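Local structure of extracellular PQQ-dependent sugar dehydrogenase (6JT6) at residues Gly73-Gly77 with Lys150-Asp156; Asp42-Gly46 with Tyr182-Leu186; Thr24-Tyr30 with Phe141-Phe145. The protein probably oxidises sugars with a PQQ-dependent catalytic domain and relays the electrons through a haem b cytochrome domain, the part whose structure is described here. All coordinates share one frame; numbering follows the deposited sequence.

Following the chain from the N terminus, the first segment used is 24-30, which leads into strand 26-33; interaction 3 joins it to 141-145 on strand 138-146, so the two sheets of the cytochrome domain meet face to face. Interaction 2 opens at 42-46 on the next strand and closes at helix 182-191; its loop therefore crosses that of interaction 3. Interaction 1 ties the end of strand 70-76 to the loop between strands 138-146 and 166-173; it is nested within interaction 2 and also crosses interaction 3. Interactions 2 and 3 touch, with F44 CE1 3.6 Å from Y30 CD1. Interactions 1 and 2 lie on opposite sides of the chain's centre, about 25 Å apart between their own centres.

Interaction 1 of 3, residues Gly73-Gly77 with Lys150-Asp156; sequences GWVDG and KPLTPSD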
loop_
_atom_site.group_PDB
_atom_site.type_symbol
_atom_site.label_atom_id
_atom_site.label_comp_id
_atom_site.label_asym_id
_atom_site.label_seq_id
_atom_site.Cartn_x
_atom_site.Cartn_y
_atom_site.Cartn_z
ATOM N N GLY A 73 5.236 3.921 -2.262
ATOM C CA GLY A 73 6.375 3.023 -2.212
ATOM C C GLY A 73 7.147 2.989 -3.505
ATOM O O GLY A 73 6.612 3.294 -4.587
ATOM N N TRP A 74 8.427 2.627 -3.398
ATOM C CA TRP A 74 9.283 2.439 -4.539
ATOM C C TRP A 74 10.495 1.585 -4.154
ATOM O O TRP A 74 10.684 1.243 -2.963
ATOM C CB TRP A 74 9.675 3.778 -5.169
ATOM C CG TRP A 74 10.592 4.625 -4.325
ATOM C CD1 TRP A 74 11.964 4.674 -4.380
ATOM C CD2 TRP A 74 10.189 5.577 -3.333
ATOM N NE1 TRP A 74 12.445 5.610 -3.473
ATOM C CE2 TRP A 74 11.375 6.188 -2.826
ATOM C CE3 TRP A 74 8.944 6.000 -2.856
ATOM C CZ2 TRP A 74 11.352 7.179 -1.828
ATOM C CZ3 TRP A 74 8.916 6.998 -1.856
ATOM C CH2 TRP A 74 10.126 7.567 -1.348
ATOM N N VAL A 75 11.289 1.213 -5.157
ATOM C CA VAL A 75 12.544 0.495 -4.899
ATOM C C VAL A 75 13.705 1.337 -5.441
ATOM O O VAL A 75 13.736 1.672 -6.622
ATOM C CB VAL A 75 12.552 -0.951 -5.467
ATOM C CG1 VAL A 75 13.883 -1.614 -5.176
ATOM C CG2 VAL A 75 11.477 -1.791 -4.789
ATOM N N ASP A 76 14.616 1.700 -4.543
ATOM C CA ASP A 76 15.819 2.453 -4.869
ATOM C C ASP A 76 16.953 1.442 -5.090
ATOM O O ASP A 76 17.598 1.032 -4.130
ATOM C CB ASP A 76 16.154 3.403 -3.706
ATOM C CG ASP A 76 17.484 4.139 -3.899
ATOM O OD1 ASP A 76 17.852 4.424 -5.061
ATOM O OD2 ASP A 76 18.141 4.438 -2.874
ATOM N N GLY A 77 17.144 1.008 -6.342
ATOM C CA GLY A 77 18.143 -0.017 -6.663
ATOM C C GLY A 77 17.599 -1.375 -6.284
ATOM O O GLY A 77 16.791 -1.940 -7.020
ATOM N N LYS A 150 11.348 7.239 -10.970
ATOM C CA LYS A 150 11.517 7.194 -9.497
ATOM C C LYS A 150 11.341 8.560 -8.837
ATOM O O LYS A 150 11.441 9.596 -9.516
ATOM C CB LYS A 150 12.909 6.708 -9.104
ATOM C CG LYS A 150 13.357 5.365 -9.650
ATOM C CD LYS A 150 12.657 4.175 -9.036
ATOM C CE LYS A 150 13.014 2.939 -9.854
ATOM N NZ LYS A 150 12.902 1.676 -9.055
ATOM N N PRO A 151 11.094 8.570 -7.497
ATOM C CA PRO A 151 11.186 9.850 -6.808
ATOM C C PRO A 151 12.578 10.474 -7.055
ATOM O O PRO A 151 13.551 9.769 -7.337
ATOM C CB PRO A 151 10.962 9.459 -5.329
ATOM C CG PRO A 151 10.043 8.274 -5.427
ATOM C CD PRO A 151 10.641 7.494 -6.568
ATOM N N LEU A 152 12.637 11.798 -6.992
ATOM C CA LEU A 152 13.799 12.568 -7.496
ATOM C C LEU A 152 15.072 12.196 -6.786
ATOM O O LEU A 152 16.130 12.151 -7.409
ATOM C CB LEU A 152 13.559 14.076 -7.307
ATOM C CG LEU A 152 12.584 14.880 -8.189
ATOM C CD1 LEU A 152 13.238 15.241 -9.500
ATOM C CD2 LEU A 152 11.207 14.243 -8.429
ATOM N N THR A 153 14.964 11.943 -5.481
ATOM C CA THR A 153 16.099 11.497 -4.673
ATOM C C THR A 153 15.691 10.168 -4.003
ATOM O O THR A 153 15.266 10.140 -2.868
ATOM C CB THR A 153 16.556 12.570 -3.660
ATOM O OG1 THR A 153 15.466 12.908 -2.796
ATOM C CG2 THR A 153 16.992 13.859 -4.397
ATOM N N PRO A 154 15.822 9.055 -4.743
ATOM C CA PRO A 154 15.176 7.800 -4.327
ATOM C C PRO A 154 15.750 7.173 -3.044
ATOM O O PRO A 154 15.114 6.306 -2.461
ATOM C CB PRO A 154 15.339 6.884 -5.541
ATOM C CG PRO A 154 16.350 7.514 -6.424
ATOM C CD PRO A 154 16.454 8.965 -6.077
ATOM N N SER A 155 16.919 7.632 -2.587
ATOM C CA SER A 155 17.470 7.202 -1.285
ATOM C C SER A 155 16.701 7.751 -0.075
ATOM O O SER A 155 16.782 7.186 1.012
ATOM C CB SER A 155 18.931 7.640 -1.168
ATOM O OG SER A 155 18.939 9.004 -0.775
ATOM N N ASP A 156 15.954 8.840 -0.259
ATOM C CA ASP A 156 15.271 9.545 0.846
ATOM C C ASP A 156 13.758 9.201 0.805
ATOM O O ASP A 156 13.094 9.469 -0.190
ATOM C CB ASP A 156 15.516 11.067 0.714
ATOM C CG ASP A 156 14.899 11.913 1.857
ATOM O OD1 ASP A 156 14.110 11.439 2.710
ATOM O OD2 ASP A 156 15.211 13.120 1.887
HETATM O O HOH W 1 10.475 2.037 -8.053
#
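The indole of W74 carries P151 on one face and two backbone carbonyls, those of P154 and D156, at its edge. W74 sits on strand 70-76 of the six-stranded antiparallel sheet in the cytochrome domain's beta sandwich, and its partners belong to the loop between strands 138-146 and 166-173. P151 CG stands over the six-membered ring, 3.5 Å from its centroid and 16° off the normal, which meets the geometry of a CH-pi contact; the proline's CD extends the cover toward W74 CG. The edge is used differently. W74 NE1 donates to P154 O at 2.9 Å, nearly straight at 163°, with the acceptor close to the indole plane and the N-H directed at a lone pair in the carbonyl plane. Farther round the rim, W74 CZ2 approaches D156 O to 3.3 Å. Face packing and an in-plane bond together fix both the tilt and the rotation of the ring.

The carbonyl of P154 is shared, since R81 NE also donates to it, and two N-H groups thus grip one oxygen. The D76 side chain lies across P154. Its CG is anti to the backbone N (chi1 174°), a torsion that swings the carboxylate toward the loop: D76 OD1 comes to 3.5 Å from P154 CB, while OD2 lies by S155 and forms a salt bridge with R81. P154 and S155 are the central residues of a type I turn from T153 to D156, closed by D156 N to T153 O at 3.0 Å.

At the other end K150 bends back over the strand. Its NZ donates to V75 O at 2.6 Å, and a water accepting from K150 NZ at 2.7 Å also accepts from V75 N at 3.1 Å, tying the ammonium to both backbone polar atoms of V75.

Interaction 2 of 3, residues Asp42-Gly46 with Tyr182-Leu186; sequences DEFIG and YDYYL
Y182, the first residue of the C-terminal helix, points its ring at strand 43-51, with E43 at the ring's edge and I45 over one face. The ring gets there because CG is anti to the backbone N (chi1 -175°), which sends the phenol away from the helix and onto the strand. At its end, Y182 OH donates to E43 OE2 at 2.6 Å. The carboxylate stands almost at a right angle to the ring, 88° between planes, and the hydroxyl meets it on the anti side of OE2, somewhat out of the carboxylate plane. E43 OE2 also forms a salt bridge with R119 NE of the adjacent strand 113-121. This oxygen therefore has a cationic and a neutral partner, which would be consistent with a charged carboxylate.

I45 crosses the same ring obliquely. Its CD1 lies over the face, 4.1 Å from the centroid, a CH-pi contact, while I45 CG1 comes to 3.6 Å from Y182 CE1. The CD1 methyl also touches the helix one turn after Y182, where I45 CD1 is 3.7 Å from L186 CA and 3.9 Å from L186 CB. The ethyl arm of I45 is thus wedged between an aromatic ring and helix backbone. Y185 adds its CB to this group, but its ring leads elsewhere and its OH bonds to T15 OG1.

F44, between the two strand residues, faces the other way and stacks on F32. This alternation puts E43 and I45 on the helix side of the sheet. The axes of strand 43-46 and helix 182-186 pass 9.8 Å apart at closest approach, at 47° to each other: the C-terminal helix packs obliquely on a face of the sheet containing strands 26-33 and 43-51, part of the cytochrome domain's beta sandwich.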
loop_
_atom_site.group_PDB
_atom_site.type_symbol
_atom_site.label_atom_id
_atom_site.label_comp_id
_atom_site.label_asym_id
_atom_site.label_seq_id
_atom_site.Cartn_x
_atom_site.Cartn_y
_atom_site.Cartn_z
ATOM N N ASP A 42 -6.249 -0.942 14.551
ATOM C CA ASP A 42 -5.747 0.354 14.067
ATOM C C ASP A 42 -4.525 0.175 13.165
ATOM O O ASP A 42 -3.528 0.912 13.268
ATOM C CB ASP A 42 -5.489 1.338 15.222
ATOM C CG ASP A 42 -5.258 2.773 14.747
ATOM O OD1 ASP A 42 -5.371 3.058 13.534
ATOM O OD2 ASP A 42 -4.952 3.631 15.601
ATOM N N GLU A 43 -4.615 -0.820 12.282
ATOM C CA GLU A 43 -3.510 -1.175 11.399
ATOM C C GLU A 43 -3.979 -2.064 10.241
ATOM O O GLU A 43 -5.093 -2.600 10.261
ATOM C CB GLU A 43 -2.383 -1.847 12.188
ATOM C CG GLU A 43 -2.643 -3.279 12.644
ATOM C CD GLU A 43 -1.380 -3.907 13.180
ATOM O OE1 GLU A 43 -1.139 -3.819 14.399
ATOM O OE2 GLU A 43 -0.583 -4.434 12.387
ATOM N N PHE A 44 -3.126 -2.200 9.221
ATOM C CA PHE A 44 -3.342 -3.186 8.165
ATOM C C PHE A 44 -1.998 -3.492 7.536
ATOM O O PHE A 44 -1.024 -2.818 7.822
ATOM C CB PHE A 44 -4.355 -2.702 7.109
ATOM C CG PHE A 44 -3.922 -1.459 6.355
ATOM C CD1 PHE A 44 -3.242 -1.568 5.141
ATOM C CD2 PHE A 44 -4.259 -0.176 6.838
ATOM C CE1 PHE A 44 -2.820 -0.440 4.442
ATOM C CE2 PHE A 44 -3.865 0.965 6.131
ATOM C CZ PHE A 44 -3.147 0.830 4.933
ATOM N N ILE A 45 -1.975 -4.529 6.708
ATOM C CA ILE A 45 -0.815 -4.866 5.903
ATOM C C ILE A 45 -1.143 -4.475 4.472
ATOM O O ILE A 45 -2.255 -4.773 3.982
ATOM C CB ILE A 45 -0.526 -6.378 5.969
ATOM C CG1 ILE A 45 -0.100 -6.779 7.401
ATOM C CG2 ILE A 45 0.530 -6.791 4.939
ATOM C CD1 ILE A 45 -0.191 -8.295 7.633
ATOM N N GLY A 46 -0.191 -3.809 3.806
ATOM C CA GLY A 46 -0.363 -3.480 2.388
ATOM C C GLY A 46 0.687 -4.118 1.488
ATOM O O GLY A 46 1.765 -4.513 1.941
ATOM N N TYR A 182 -4.584 -12.552 10.506
ATOM C CA TYR A 182 -3.761 -11.356 10.403
ATOM C C TYR A 182 -2.373 -11.449 11.088
ATOM O O TYR A 182 -1.356 -11.105 10.444
ATOM C CB TYR A 182 -4.528 -10.127 10.880
ATOM C CG TYR A 182 -3.773 -8.816 10.697
ATOM C CD1 TYR A 182 -3.858 -8.106 9.484
ATOM C CD2 TYR A 182 -2.946 -8.297 11.738
ATOM C CE1 TYR A 182 -3.162 -6.923 9.301
ATOM C CE2 TYR A 182 -2.252 -7.090 11.558
ATOM C CZ TYR A 182 -2.372 -6.419 10.337
ATOM O OH TYR A 182 -1.703 -5.247 10.133
ATOM N N ASP A 183 -2.338 -11.843 12.372
ATOM C CA ASP A 183 -1.095 -11.953 13.143
ATOM C C ASP A 183 -0.139 -12.962 12.516
ATOM O O ASP A 183 1.046 -12.666 12.379
ATOM C CB ASP A 183 -1.327 -12.332 14.622
ATOM C CG ASP A 183 -2.078 -11.279 15.421
ATOM O OD1 ASP A 183 -1.875 -10.050 15.242
ATOM O OD2 ASP A 183 -2.889 -11.709 16.275
ATOM N N TYR A 184 -0.648 -14.133 12.120
ATOM C CA TYR A 184 0.133 -15.162 11.416
ATOM C C TYR A 184 0.696 -14.604 10.112
ATOM O O TYR A 184 1.893 -14.759 9.832
ATOM C CB TYR A 184 -0.734 -16.401 11.113
ATOM C CG TYR A 184 -0.084 -17.412 10.196
ATOM C CD1 TYR A 184 1.072 -18.122 10.605
ATOM C CD2 TYR A 184 -0.608 -17.665 8.910
ATOM C CE1 TYR A 184 1.676 -19.056 9.762
ATOM C CE2 TYR A 184 -0.013 -18.600 8.057
ATOM C CZ TYR A 184 1.129 -19.292 8.487
ATOM O OH TYR A 184 1.737 -20.213 7.653
ATOM N N TYR A 185 -0.175 -13.947 9.329
ATOM C CA TYR A 185 0.231 -13.317 8.075
ATOM C C TYR A 185 1.307 -12.251 8.314
ATOM O O TYR A 185 2.281 -12.183 7.564
ATOM C CB TYR A 185 -0.992 -12.701 7.352
ATOM C CG TYR A 185 -1.851 -13.699 6.589
ATOM C CD1 TYR A 185 -1.377 -14.992 6.285
ATOM C CD2 TYR A 185 -3.137 -13.341 6.136
ATOM C CE1 TYR A 185 -2.171 -15.904 5.575
ATOM C CE2 TYR A 185 -3.921 -14.226 5.372
ATOM C CZ TYR A 185 -3.450 -15.509 5.103
ATOM O OH TYR A 185 -4.218 -16.403 4.348
ATOM N N LEU A 186 1.135 -11.440 9.365
ATOM C CA LEU A 186 2.090 -10.379 9.700
ATOM C C LEU A 186 3.452 -10.955 9.977
ATOM O O LEU A 186 4.435 -10.461 9.440
ATOM C CB LEU A 186 1.629 -9.523 10.884
ATOM C CG LEU A 186 2.544 -8.353 11.343
ATOM C CD1 LEU A 186 2.813 -7.341 10.229
ATOM C CD2 LEU A 186 1.962 -7.633 12.573
#

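Interaction 3 of 3, residues Thr24-Tyr30 with Phe141-Phe145; sequences TDASWGY and FGWAF. With HEM (protoporphyrin IX containing Fe), chain C.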
loop_
_atom_site.group_PDB
_atom_site.type_symbol
_atom_site.label_atom_id
_atom_site.label_comp_id
_atom_site.label_asym_id
_atom_site.label_seq_id
_atom_site.Cartn_x
_atom_site.Cartn_y
_atom_site.Cartn_z
ATOM N N THR A 24 -1.535 -0.587 -16.009
ATOM C CA THR A 24 -0.257 -0.420 -15.327
ATOM C C THR A 24 0.472 -1.738 -15.073
ATOM O O THR A 24 1.702 -1.756 -14.855
ATOM C CB THR A 24 -0.473 0.325 -13.998
ATOM O OG1 THR A 24 -1.311 -0.458 -13.125
ATOM C CG2 THR A 24 -1.118 1.713 -14.262
ATOM N N ASP A 25 -0.289 -2.841 -15.101
ATOM C CA ASP A 25 0.171 -4.160 -14.638
ATOM C C ASP A 25 0.688 -4.150 -13.181
ATOM O O ASP A 25 1.607 -4.879 -12.815
ATOM C CB ASP A 25 1.208 -4.755 -15.587
ATOM C CG ASP A 25 0.641 -5.032 -16.948
ATOM O OD1 ASP A 25 -0.510 -5.537 -17.025
ATOM O OD2 ASP A 25 1.354 -4.735 -17.940
ATOM N N ALA A 26 0.084 -3.293 -12.370
ATOM C CA ALA A 26 0.444 -3.220 -10.980
ATOM C C ALA A 26 -0.707 -3.769 -10.142
ATOM O O ALA A 26 -1.869 -3.830 -10.618
ATOM C CB ALA A 26 0.766 -1.788 -10.617
ATOM N N SER A 27 -0.382 -4.145 -8.899
ATOM C CA SER A 27 -1.363 -4.672 -7.940
ATOM C C SER A 27 -1.309 -3.941 -6.610
ATOM O O SER A 27 -0.217 -3.556 -6.137
ATOM C CB SER A 27 -1.032 -6.131 -7.607
ATOM O OG SER A 27 -0.873 -6.901 -8.746
ATOM N N TRP A 28 -2.467 -3.794 -5.989
ATOM C CA TRP A 28 -2.575 -3.189 -4.633
ATOM C C TRP A 28 -3.247 -4.227 -3.765
ATOM O O TRP A 28 -4.390 -4.566 -4.021
ATOM C CB TRP A 28 -3.410 -1.902 -4.686
ATOM C CG TRP A 28 -2.669 -0.744 -5.320
ATOM C CD1 TRP A 28 -2.052 0.299 -4.670
ATOM C CD2 TRP A 28 -2.473 -0.512 -6.732
ATOM N NE1 TRP A 28 -1.491 1.174 -5.599
ATOM C CE2 TRP A 28 -1.739 0.701 -6.863
ATOM C CE3 TRP A 28 -2.867 -1.200 -7.901
ATOM C CZ2 TRP A 28 -1.351 1.216 -8.106
ATOM C CZ3 TRP A 28 -2.470 -0.675 -9.154
ATOM C CH2 TRP A 28 -1.729 0.534 -9.234
ATOM N N GLY A 29 -2.535 -4.762 -2.767
ATOM C CA GLY A 29 -3.078 -5.797 -1.890
ATOM C C GLY A 29 -3.212 -5.279 -0.471
ATOM O O GLY A 29 -2.433 -4.412 -0.068
ATOM N N TYR A 30 -4.223 -5.758 0.267
ATOM C CA TYR A 30 -4.429 -5.383 1.661
ATOM C C TYR A 30 -4.883 -6.562 2.476
ATOM O O TYR A 30 -5.616 -7.402 1.989
ATOM C CB TYR A 30 -5.471 -4.254 1.820
ATOM C CG TYR A 30 -5.128 -3.045 1.008
ATOM C CD1 TYR A 30 -4.295 -2.042 1.538
ATOM C CD2 TYR A 30 -5.586 -2.923 -0.329
ATOM C CE1 TYR A 30 -3.951 -0.929 0.774
ATOM C CE2 TYR A 30 -5.262 -1.812 -1.091
ATOM C CZ TYR A 30 -4.440 -0.835 -0.538
ATOM O OH TYR A 30 -4.079 0.266 -1.281
ATOM N N PHE A 141 -10.832 3.128 -2.028
ATOM C CA PHE A 141 -9.388 3.390 -2.016
ATOM C C PHE A 141 -8.983 4.000 -3.337
ATOM O O PHE A 141 -9.566 3.696 -4.399
ATOM C CB PHE A 141 -8.565 2.093 -1.788
ATOM C CG PHE A 141 -8.408 1.682 -0.329
ATOM C CD1 PHE A 141 -9.079 2.342 0.705
ATOM C CD2 PHE A 141 -7.612 0.577 0.001
ATOM C CE1 PHE A 141 -8.940 1.934 2.046
ATOM C CE2 PHE A 141 -7.459 0.162 1.329
ATOM C CZ PHE A 141 -8.132 0.849 2.364
ATOM N N GLY A 142 -7.945 4.820 -3.275
ATOM C CA GLY A 142 -7.315 5.331 -4.476
ATOM C C GLY A 142 -6.084 4.502 -4.796
ATOM O O GLY A 142 -5.525 3.790 -3.916
ATOM N N TRP A 143 -5.708 4.512 -6.074
ATOM C CA TRP A 143 -4.433 3.907 -6.505
ATOM C C TRP A 143 -3.732 4.941 -7.386
ATOM O O TRP A 143 -4.401 5.723 -8.074
ATOM C CB TRP A 143 -4.658 2.559 -7.255
ATOM C CG TRP A 143 -5.530 2.619 -8.452
ATOM C CD1 TRP A 143 -6.911 2.432 -8.510
ATOM C CD2 TRP A 143 -5.116 2.920 -9.789
ATOM N NE1 TRP A 143 -7.349 2.573 -9.801
ATOM C CE2 TRP A 143 -6.284 2.875 -10.612
ATOM C CE3 TRP A 143 -3.864 3.186 -10.388
ATOM C CZ2 TRP A 143 -6.235 3.091 -12.011
ATOM C CZ3 TRP A 143 -3.820 3.418 -11.786
ATOM C CH2 TRP A 143 -5.016 3.392 -12.569
ATOM N N ALA A 144 -2.404 4.951 -7.367
ATOM C CA ALA A 144 -1.633 5.896 -8.174
ATOM C C ALA A 144 -0.314 5.242 -8.572
ATOM O O ALA A 144 0.231 4.404 -7.822
ATOM C CB ALA A 144 -1.400 7.230 -7.426
ATOM N N PHE A 145 0.210 5.629 -9.735
ATOM C CA PHE A 145 1.301 4.890 -10.321
ATOM C C PHE A 145 2.077 5.802 -11.227
ATOM O O PHE A 145 1.481 6.504 -12.051
ATOM C CB PHE A 145 0.678 3.728 -11.093
ATOM C CG PHE A 145 1.651 2.786 -11.741
ATOM C CD1 PHE A 145 2.248 1.751 -11.022
ATOM C CD2 PHE A 145 1.889 2.873 -13.130
ATOM C CE1 PHE A 145 3.112 0.842 -11.663
ATOM C CE2 PHE A 145 2.733 1.963 -13.764
ATOM C CZ PHE A 145 3.353 0.953 -13.027
HETATM C CHA HEM C . -5.680 12.214 -8.882
HETATM C CHB HEM C . -2.238 15.646 -9.128
HETATM C CHC HEM C . 0.746 12.891 -6.491
HETATM C CHD HEM C . -3.024 9.889 -5.541
HETATM C C1A HEM C . -4.982 13.360 -9.219
HETATM C C2A HEM C . -5.445 14.343 -10.131
HETATM C C3A HEM C . -4.459 15.299 -10.202
HETATM C C4A HEM C . -3.396 14.917 -9.338
HETATM C CMA HEM C . -4.481 16.561 -11.050
HETATM C CAA HEM C . -6.769 14.343 -10.881
HETATM C CBA HEM C . -6.901 13.200 -11.903
HETATM C CGA HEM C . -5.764 13.089 -12.884
HETATM O O1A HEM C . -4.969 12.111 -12.872
HETATM O O2A HEM C . -5.607 13.987 -13.739
HETATM C C1B HEM C . -1.113 15.188 -8.449
HETATM C C2B HEM C . 0.134 15.902 -8.425
HETATM C C3B HEM C . 1.004 15.101 -7.712
HETATM C C4B HEM C . 0.233 13.904 -7.299
HETATM C CMB HEM C . 0.416 17.257 -9.105
HETATM C CAB HEM C . 2.431 15.302 -7.337
HETATM C CBB HEM C . 3.323 15.898 -8.120
HETATM C C1C HEM C . -0.047 11.859 -5.917
HETATM C C2C HEM C . 0.427 10.881 -5.013
HETATM C C3C HEM C . -0.640 10.018 -4.726
HETATM C C4C HEM C . -1.776 10.467 -5.498
HETATM C CMC HEM C . 1.839 10.865 -4.453
HETATM C CAC HEM C . -0.611 8.866 -3.782
HETATM C CBC HEM C . 0.487 8.091 -3.641
HETATM C C1D HEM C . -4.010 10.273 -6.462
HETATM C C2D HEM C . -5.294 9.548 -6.579
HETATM C C3D HEM C . -6.041 10.196 -7.482
HETATM C C4D HEM C . -5.202 11.334 -7.914
HETATM C CMD HEM C . -5.731 8.306 -5.848
HETATM C CAD HEM C . -7.424 9.794 -7.991
HETATM C CBD HEM C . -8.583 10.214 -7.105
HETATM C CGD HEM C . -8.781 11.699 -7.241
HETATM O O1D HEM C . -8.659 12.491 -6.267
HETATM O O2D HEM C . -9.039 12.148 -8.367
HETATM N NA HEM C . -3.709 13.713 -8.764
HETATM N NB HEM C . -1.009 14.032 -7.782
HETATM N NC HEM C . -1.355 11.564 -6.226
HETATM N ND HEM C . -4.009 11.371 -7.264
HETATM FE FE HEM C . -2.579 12.658 -7.508
HETATM O O HOH W 2 -5.096 1.097 -3.528
#
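Side chains of 24-30, from T24 in the loop into strand 26-33, meet those of strand 138-146 in the buried interior of the cytochrome domain's beta sandwich: W28 on W143, Y30 on F141, T24 and A26 on F145. The axes of strands 26-30 and 141-145 come no nearer than 8.9 Å, a gap filled by side chains.

Two aromatic pairs are edge-to-face. The edge of the W143 indole is turned toward the face of W28 in a tilted pair, planes 51° apart, and F141 turns its edge to the face of Y30, centroids 4.8 Å apart and planes at 72°. F141 in turn meets F172 edge-to-face.

CH-pi contacts supplement them. W143 CB sits over the W28 six-membered ring, 3.7 Å from its centroid, while W28 NE1 bonds to G58 O of strand 56-60. T24 CB covers F145 off-centre, likewise 3.7 Å from the ring centroid, with T24 CG2 beyond the ring's outline, nearest F145 CD2. A26 CB approaches the same ring obliquely.

Within 24-30, T24 OG1 accepts from A26 N at 3.2 Å, an ST turn. Across the contact the polar link is a water, which joins Y30 OH, at 2.6 Å, to G142 O, to which it donates; Y30 OH has a further partner in N59 ND2.

The opposite side of strand 138-146 lines the haem pocket. G142 leaves room for a porphyrin methyl, its CA 3.6 Å from HEM CMD, and the methyl of A144 rests against the macrocycle, with A144 CB 3.6 Å from HEM CHD.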